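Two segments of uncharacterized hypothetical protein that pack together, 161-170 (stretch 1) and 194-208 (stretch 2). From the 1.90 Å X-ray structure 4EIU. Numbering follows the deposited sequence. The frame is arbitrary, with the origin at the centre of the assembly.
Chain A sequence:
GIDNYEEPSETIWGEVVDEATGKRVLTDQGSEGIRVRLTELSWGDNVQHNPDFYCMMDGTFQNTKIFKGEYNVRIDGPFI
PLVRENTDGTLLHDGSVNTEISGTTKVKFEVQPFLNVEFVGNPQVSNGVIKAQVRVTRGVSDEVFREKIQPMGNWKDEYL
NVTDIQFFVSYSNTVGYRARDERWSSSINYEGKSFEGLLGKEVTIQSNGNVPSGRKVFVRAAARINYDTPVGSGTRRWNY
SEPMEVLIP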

# COMPACT_ATOMS: atom_id res chain seq x y z
N ASN A 161 -15.46 -2.23 3.97
CA ASN A 161 -16.04 -1.46 2.87
C ASN A 161 -14.92 -0.84 2.01
O ASN A 161 -13.99 -0.21 2.53
CB ASN A 161 -16.94 -0.31 3.37
CG ASN A 161 -18.22 -0.80 4.05
OD1 ASN A 161 -18.63 -1.93 3.89
ND2 ASN A 161 -18.82 0.07 4.83
N VAL A 162 -15.00 -1.05 0.70
CA VAL A 162 -14.18 -0.31 -0.25
C VAL A 162 -14.76 1.10 -0.36
O VAL A 162 -15.90 1.27 -0.80
CB VAL A 162 -14.13 -1.00 -1.61
CG1 VAL A 162 -13.27 -0.17 -2.60
CG2 VAL A 162 -13.60 -2.42 -1.48
N THR A 163 -13.96 2.10 -0.01
CA THR A 163 -14.44 3.48 0.18
C THR A 163 -14.23 4.35 -1.05
O THR A 163 -14.94 5.33 -1.23
CB THR A 163 -13.76 4.15 1.42
OG1 THR A 163 -12.33 4.22 1.24
CG2 THR A 163 -14.05 3.32 2.72
N ASP A 164 -13.25 4.02 -1.89
CA ASP A 164 -12.94 4.87 -3.03
C ASP A 164 -11.99 4.22 -4.02
O ASP A 164 -11.28 3.29 -3.66
CB ASP A 164 -12.35 6.23 -2.59
CG ASP A 164 -11.08 6.11 -1.75
OD1 ASP A 164 -11.21 5.95 -0.53
OD2 ASP A 164 -9.97 6.23 -2.32
N ILE A 165 -12.03 4.71 -5.27
CA ILE A 165 -11.01 4.45 -6.27
C ILE A 165 -10.38 5.78 -6.64
O ILE A 165 -11.07 6.78 -6.81
CB ILE A 165 -11.57 3.84 -7.57
CG1 ILE A 165 -11.99 2.38 -7.33
CG2 ILE A 165 -10.52 3.91 -8.70
CD1 ILE A 165 -12.85 1.79 -8.44
N GLN A 166 -9.06 5.79 -6.80
CA GLN A 166 -8.35 7.00 -7.24
C GLN A 166 -7.77 6.71 -8.60
O GLN A 166 -7.31 5.59 -8.84
CB GLN A 166 -7.20 7.33 -6.28
CG GLN A 166 -7.63 7.50 -4.83
CD GLN A 166 -8.55 8.67 -4.65
OE1 GLN A 166 -8.30 9.75 -5.18
NE2 GLN A 166 -9.63 8.47 -3.88
N PHE A 167 -7.78 7.74 -9.46
CA PHE A 167 -7.08 7.74 -10.72
C PHE A 167 -6.06 8.87 -10.63
O PHE A 167 -6.38 10.04 -10.83
CB PHE A 167 -8.09 7.91 -11.84
CG PHE A 167 -7.54 7.78 -13.22
CD1 PHE A 167 -6.75 6.71 -13.59
CD2 PHE A 167 -7.88 8.72 -14.20
CE1 PHE A 167 -6.29 6.59 -14.89
CE2 PHE A 167 -7.42 8.60 -15.49
CZ PHE A 167 -6.61 7.53 -15.83
N PHE A 168 -4.84 8.51 -10.21
CA PHE A 168 -3.76 9.46 -10.03
C PHE A 168 -3.14 9.74 -11.40
O PHE A 168 -2.87 8.83 -12.17
CB PHE A 168 -2.70 8.94 -9.06
CG PHE A 168 -3.17 8.81 -7.64
CD1 PHE A 168 -3.62 9.92 -6.93
CD2 PHE A 168 -3.12 7.58 -6.98
CE1 PHE A 168 -4.02 9.80 -5.60
CE2 PHE A 168 -3.53 7.45 -5.66
CZ PHE A 168 -3.97 8.56 -4.96
N VAL A 169 -2.94 11.02 -11.69
CA VAL A 169 -2.28 11.44 -12.92
C VAL A 169 -1.14 12.38 -12.54
O VAL A 169 -1.30 13.27 -11.70
CB VAL A 169 -3.29 12.12 -13.86
CG1 VAL A 169 -2.61 12.67 -15.11
CG2 VAL A 169 -4.40 11.14 -14.23
N SER A 170 0.02 12.16 -13.15
CA SER A 170 1.19 12.99 -12.88
C SER A 170 2.12 13.03 -14.10
O SER A 170 2.18 12.08 -14.89
CB SER A 170 1.95 12.41 -11.68
OG SER A 170 3.00 13.24 -11.25
N SER A 194 -21.51 0.03 -0.83
CA SER A 194 -22.06 0.05 -2.21
C SER A 194 -21.06 -0.38 -3.30
O SER A 194 -21.45 -0.58 -4.44
CB SER A 194 -22.60 1.44 -2.55
OG SER A 194 -21.53 2.37 -2.42
N PHE A 195 -19.78 -0.50 -2.98
CA PHE A 195 -18.82 -1.09 -3.92
C PHE A 195 -18.90 -2.62 -4.08
O PHE A 195 -18.36 -3.14 -5.08
CB PHE A 195 -17.37 -0.77 -3.51
CG PHE A 195 -16.40 -0.98 -4.64
CD1 PHE A 195 -16.25 -0.01 -5.62
CD2 PHE A 195 -15.69 -2.17 -4.76
CE1 PHE A 195 -15.40 -0.20 -6.70
CE2 PHE A 195 -14.81 -2.36 -5.82
CZ PHE A 195 -14.68 -1.38 -6.79
N GLU A 196 -19.53 -3.34 -3.14
CA GLU A 196 -19.53 -4.82 -3.17
C GLU A 196 -19.91 -5.40 -4.53
O GLU A 196 -19.24 -6.30 -5.03
CB GLU A 196 -20.47 -5.41 -2.11
CG GLU A 196 -19.96 -5.37 -0.69
CD GLU A 196 -18.61 -6.08 -0.51
OE1 GLU A 196 -18.51 -7.30 -0.77
OE2 GLU A 196 -17.64 -5.40 -0.11
N GLY A 197 -20.97 -4.88 -5.13
CA GLY A 197 -21.38 -5.33 -6.46
C GLY A 197 -20.40 -5.03 -7.59
O GLY A 197 -20.54 -5.56 -8.67
N LEU A 198 -19.40 -4.17 -7.34
CA LEU A 198 -18.41 -3.81 -8.37
C LEU A 198 -17.08 -4.57 -8.23
O LEU A 198 -16.21 -4.45 -9.09
CB LEU A 198 -18.15 -2.29 -8.36
CG LEU A 198 -19.32 -1.36 -8.69
CD1 LEU A 198 -19.00 0.10 -8.41
CD2 LEU A 198 -19.77 -1.53 -10.13
N LEU A 199 -16.91 -5.34 -7.15
CA LEU A 199 -15.72 -6.17 -7.00
C LEU A 199 -15.59 -7.10 -8.18
O LEU A 199 -16.53 -7.77 -8.54
CB LEU A 199 -15.73 -6.96 -5.68
CG LEU A 199 -15.44 -6.15 -4.43
CD1 LEU A 199 -15.90 -6.94 -3.21
CD2 LEU A 199 -13.96 -5.75 -4.28
N GLY A 200 -14.42 -7.11 -8.81
CA GLY A 200 -14.16 -7.99 -9.93
C GLY A 200 -14.77 -7.55 -11.25
O GLY A 200 -14.61 -8.24 -12.22
N LYS A 201 -15.49 -6.42 -11.28
CA LYS A 201 -15.98 -5.81 -12.52
C LYS A 201 -15.10 -4.60 -12.95
O LYS A 201 -14.30 -4.05 -12.17
CB LYS A 201 -17.48 -5.44 -12.39
CG LYS A 201 -18.38 -6.62 -12.02
CD LYS A 201 -19.77 -6.59 -12.66
N GLU A 202 -15.21 -4.21 -14.21
CA GLU A 202 -14.48 -3.05 -14.74
C GLU A 202 -15.21 -1.75 -14.41
O GLU A 202 -16.37 -1.60 -14.76
CB GLU A 202 -14.30 -3.19 -16.25
CG GLU A 202 -13.50 -4.41 -16.65
CD GLU A 202 -13.32 -4.54 -18.15
OE1 GLU A 202 -13.27 -3.50 -18.84
OE2 GLU A 202 -13.21 -5.68 -18.63
N VAL A 203 -14.55 -0.88 -13.65
CA VAL A 203 -15.08 0.44 -13.30
C VAL A 203 -14.42 1.48 -14.21
O VAL A 203 -13.18 1.53 -14.34
CB VAL A 203 -14.80 0.78 -11.81
CG1 VAL A 203 -15.26 2.19 -11.46
CG2 VAL A 203 -15.44 -0.26 -10.88
N THR A 204 -15.23 2.31 -14.86
CA THR A 204 -14.73 3.38 -15.72
C THR A 204 -14.44 4.59 -14.86
O THR A 204 -15.28 5.01 -14.06
CB THR A 204 -15.76 3.82 -16.75
OG1 THR A 204 -16.19 2.67 -17.49
CG2 THR A 204 -15.16 4.87 -17.69
N ILE A 205 -13.25 5.15 -15.03
CA ILE A 205 -12.87 6.39 -14.38
C ILE A 205 -12.19 7.35 -15.38
O ILE A 205 -11.57 6.89 -16.35
CB ILE A 205 -12.01 6.11 -13.15
CG1 ILE A 205 -11.78 7.39 -12.33
CG2 ILE A 205 -10.70 5.41 -13.54
CD1 ILE A 205 -11.42 7.12 -10.89
N GLN A 206 -12.33 8.65 -15.14
CA GLN A 206 -11.91 9.72 -16.03
C GLN A 206 -11.11 10.77 -15.30
O GLN A 206 -11.47 11.16 -14.18
CB GLN A 206 -13.14 10.42 -16.62
CG GLN A 206 -13.43 10.06 -18.05
CD GLN A 206 -14.46 10.98 -18.66
OE1 GLN A 206 -15.62 10.65 -18.70
NE2 GLN A 206 -14.03 12.15 -19.11
N SER A 207 -10.05 11.25 -15.95
CA SER A 207 -9.26 12.37 -15.43
C SER A 207 -10.12 13.63 -15.35
O SER A 207 -11.18 13.71 -15.95
CB SER A 207 -8.01 12.62 -16.31
OG SER A 207 -8.34 13.23 -17.56
N ASN A 208 -9.67 14.58 -14.53
CA ASN A 208 -10.23 15.92 -14.49
C ASN A 208 -9.38 16.79 -15.40
O ASN A 208 -8.39 16.31 -16.01
CB ASN A 208 -10.20 16.49 -13.06
CG ASN A 208 -11.29 15.90 -12.19
OD1 ASN A 208 -12.46 15.98 -12.52
ND2 ASN A 208 -10.89 15.32 -11.07
O HOH W 1 -17.85 -4.35 2.28
O HOH W 2 -18.33 0.06 -0.53
O HOH W 3 -17.25 -2.52 -0.39

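The two stretches meet through a mainly apolar contact, built chiefly from side chains, with no direct hydrogen bond between them and water bridging their backbones and polar groups at one end. Strand 162-170 and strand 202-206 run in broadly the same direction, their axes 42° apart and 7.8 Å at closest approach. That spacing is too wide for backbone pairing but suits interleaved side chains, and the contact buries 494 Å² summed over both sides.

Val162, Ile165, Phe167 and Val169 direct CA-to-CB toward the other stretch. Thr163 and Asp164 both point away, which interrupts the alternation near Thr163, whose psi is -26°; from Ile165 to Phe167 it is regular, with Gln166 pointing away. Asp164 is occupied within its own strand, its OD1 accepting from Thr163 OG1 at 2.7 Å and its OD2 from Gln166 NE2 at 2.8 Å.

At the N-terminal end, Val162 covers one face of the Phe195 ring; Val162 CG1 lies 4.0 Å from the ring centroid and 20° off its normal, the geometry of a CH-pi contact. Ile165 CD1 reaches both Phe195 CE1, at 3.7 Å, and Val203 CG1, at 3.9 Å, so one methyl group touches both the Phe195 ring and strand 202-206. Further along, Ile205 CD1 packs against Phe167 CB at 3.6 Å and Ile165 CG2 at 4.0 Å, while Ile205 CG2 lies over a face of the Phe167 ring. The edge of that ring meets backbone, with Phe167 CE2 3.8 Å from Ser207 N.

Water supplies the polar link near Val162. Water 2 donates to Val162 O (2.7 Å) and accepts from Phe195 N (2.9 Å), joining the two backbones. Water 3 accepts from Val162 N and donates to Glu196 OE2, both at 2.9 Å; water 1 donates to that same OE2 at 2.6 Å and to Asn161 OD1 at 3.0 Å.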